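Titin (PDB 5JDD) probably acts as a modular elastic filament of muscle, its I-band immunoglobulin domains strung in tandem as extensible links. Local coordinates at residues W36-V41 with G71-V76. Sequence-based numbering, arbitrary orientation.
Sequences WFHKSV and GEYTAV
Gly71 brings its CA to the edge of the His38 imidazole, 4.1 Å from CE1; with no CB to press on CE1 or, at its backbone angles, on the preceding carbonyl O, the strand can pass this close. The carbonyl O of Glu72 takes three donors: His38 ND1 at 3.2 Å, lying well above the carbonyl plane, and two waters, one bridging to Lys39 N in the type I' turn of 38-41, the other to Thr74 OG1. Tyr73 stacks offset on His38, planes 9° apart and centroids 4.1 Å apart. His38 CG, anti to its backbone N (chi1 176°), thereby comes 3.6 Å from Tyr73 CE2; Tyr73 OH, hydrogen-bonded to Asp69 O, lies over the imidazole centre. Thr74 and Phe37 form an antiparallel hydrogen-bonded pair, N to O both ways, and Thr74 OG1 hydrogen-bonds Lys83 NZ. Ala75 CB makes a CH-pi contact over the six-membered ring of Trp36, 3.7 Å from its centroid, in the core between the sheets. Val76 CG2 reaches Phe37 CE1 at 3.6 Å. This pairing matches strands C and F of an I-set immunoglobulin sandwich; the bond to Glu72 O places a hydrogen on ND1 and steadies the imidazole's rotation against Tyr73.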
loop_
_atom_site.group_PDB
_atom_site.type_symbol
_atom_site.label_atom_id
_atom_site.label_comp_id
_atom_site.label_asym_id
_atom_site.label_seq_id
_atom_site.Cartn_x
_atom_site.Cartn_y
_atom_site.Cartn_z
ATOM N N TRP A 36 28.459 -34.511 -7.266
ATOM C CA TRP A 36 28.277 -33.090 -6.996
ATOM C C TRP A 36 28.475 -32.811 -5.513
ATOM O O TRP A 36 28.093 -33.631 -4.665
ATOM C CB TRP A 36 26.874 -32.642 -7.396
ATOM C CG TRP A 36 26.598 -32.702 -8.858
ATOM C CD1 TRP A 36 26.145 -33.781 -9.561
ATOM C CD2 TRP A 36 26.749 -31.637 -9.806
ATOM N NE1 TRP A 36 25.992 -33.447 -10.886
ATOM C CE2 TRP A 36 26.356 -32.138 -11.062
ATOM C CE3 TRP A 36 27.167 -30.302 -9.706
ATOM C CZ2 TRP A 36 26.371 -31.352 -12.220
ATOM C CZ3 TRP A 36 27.175 -29.518 -10.853
ATOM C CH2 TRP A 36 26.783 -30.051 -12.097
ATOM N N PHE A 37 29.072 -31.655 -5.209
ATOM C CA PHE A 37 29.333 -31.238 -3.826
ATOM C C PHE A 37 28.838 -29.828 -3.525
ATOM O O PHE A 37 28.887 -28.947 -4.385
ATOM C CB PHE A 37 30.833 -31.289 -3.538
ATOM C CG PHE A 37 31.412 -32.679 -3.545
ATOM C CD1 PHE A 37 31.763 -33.298 -4.736
ATOM C CD2 PHE A 37 31.617 -33.357 -2.352
ATOM C CE1 PHE A 37 32.301 -34.581 -4.738
ATOM C CE2 PHE A 37 32.157 -34.641 -2.345
ATOM C CZ PHE A 37 32.494 -35.249 -3.535
ATOM N N HIS A 38 28.374 -29.617 -2.294
ATOM C CA HIS A 38 28.008 -28.288 -1.810
ATOM C C HIS A 38 28.402 -28.261 -0.344
ATOM O O HIS A 38 28.122 -29.212 0.385
ATOM C CB HIS A 38 26.505 -28.072 -1.989
ATOM C CG HIS A 38 25.985 -26.778 -1.436
ATOM N ND1 HIS A 38 26.348 -25.545 -1.935
ATOM C CD2 HIS A 38 25.080 -26.535 -0.459
ATOM C CE1 HIS A 38 25.704 -24.596 -1.274
ATOM N NE2 HIS A 38 24.932 -25.172 -0.370
ATOM N N LYS A 39 29.066 -27.186 0.076
ATOM C CA LYS A 39 29.593 -27.080 1.442
ATOM C C LYS A 39 30.414 -28.306 1.855
ATOM O O LYS A 39 30.289 -28.797 2.985
ATOM C CB LYS A 39 28.464 -26.811 2.441
ATOM C CG LYS A 39 27.782 -25.465 2.234
ATOM C CD LYS A 39 26.682 -25.232 3.258
ATOM C CE LYS A 39 25.798 -24.061 2.855
ATOM N NZ LYS A 39 24.499 -24.034 3.595
ATOM N N SER A 40 31.236 -28.795 0.926
ATOM C CA SER A 40 32.157 -29.915 1.156
ATOM C C SER A 40 31.498 -31.267 1.450
ATOM O O SER A 40 32.159 -32.197 1.916
ATOM C CB SER A 40 33.188 -29.568 2.239
ATOM O OG SER A 40 34.079 -28.565 1.787
ATOM N N VAL A 41 30.202 -31.377 1.175
ATOM C CA VAL A 41 29.501 -32.642 1.341
ATOM C C VAL A 41 28.905 -33.076 0.008
ATOM O O VAL A 41 28.327 -32.261 -0.717
ATOM C CB VAL A 41 28.401 -32.552 2.415
ATOM C CG1 VAL A 41 27.704 -33.892 2.577
ATOM C CG2 VAL A 41 28.999 -32.119 3.737
ATOM N N GLY A 71 25.334 -20.577 -2.754
ATOM C CA GLY A 71 26.744 -20.876 -2.596
ATOM C C GLY A 71 27.320 -21.654 -3.757
ATOM O O GLY A 71 26.731 -21.732 -4.834
ATOM N N GLU A 72 28.489 -22.239 -3.535
ATOM C CA GLU A 72 29.249 -22.853 -4.615
ATOM C C GLU A 72 28.991 -24.350 -4.719
ATOM O O GLU A 72 29.014 -25.074 -3.716
ATOM C CB GLU A 72 30.738 -22.589 -4.404
ATOM C CG GLU A 72 31.630 -22.934 -5.589
ATOM C CD GLU A 72 33.003 -22.301 -5.454
ATOM O OE1 GLU A 72 33.728 -22.653 -4.494
ATOM O OE2 GLU A 72 33.346 -21.441 -6.296
ATOM N N TYR A 73 28.730 -24.799 -5.940
ATOM C CA TYR A 73 28.515 -26.205 -6.234
ATOM C C TYR A 73 29.660 -26.695 -7.100
ATOM O O TYR A 73 30.116 -25.977 -7.990
ATOM C CB TYR A 73 27.168 -26.383 -6.944
ATOM C CG TYR A 73 26.005 -26.153 -6.013
ATOM C CD1 TYR A 73 25.599 -24.865 -5.670
ATOM C CD2 TYR A 73 25.337 -27.221 -5.448
ATOM C CE1 TYR A 73 24.550 -24.661 -4.794
ATOM C CE2 TYR A 73 24.283 -27.034 -4.578
ATOM C CZ TYR A 73 23.890 -25.746 -4.252
ATOM O OH TYR A 73 22.847 -25.547 -3.373
ATOM N N THR A 74 30.139 -27.909 -6.827
ATOM C CA THR A 74 31.250 -28.492 -7.558
ATOM C C THR A 74 30.825 -29.799 -8.221
ATOM O O THR A 74 30.226 -30.668 -7.578
ATOM C CB THR A 74 32.435 -28.781 -6.619
ATOM O OG1 THR A 74 32.796 -27.580 -5.931
ATOM C CG2 THR A 74 33.643 -29.308 -7.396
ATOM N N ALA A 75 31.124 -29.926 -9.513
ATOM C CA ALA A 75 30.999 -31.202 -10.207
ATOM C C ALA A 75 32.374 -31.848 -10.276
ATOM O O ALA A 75 33.350 -31.199 -10.650
ATOM C CB ALA A 75 30.443 -31.009 -11.598
ATOM N N VAL A 76 32.443 -33.122 -9.909
ATOM C CA VAL A 76 33.686 -33.878 -9.965
ATOM C C VAL A 76 33.567 -35.002 -10.980
ATOM O O VAL A 76 32.648 -35.819 -10.899
ATOM C CB VAL A 76 34.055 -34.479 -8.603
ATOM C CG1 VAL A 76 35.367 -35.244 -8.697
ATOM C CG2 VAL A 76 34.158 -33.390 -7.552
HETATM O O HOH W 1 31.371 -26.711 -3.789
HETATM O O HOH W 2 29.863 -24.723 -1.175
#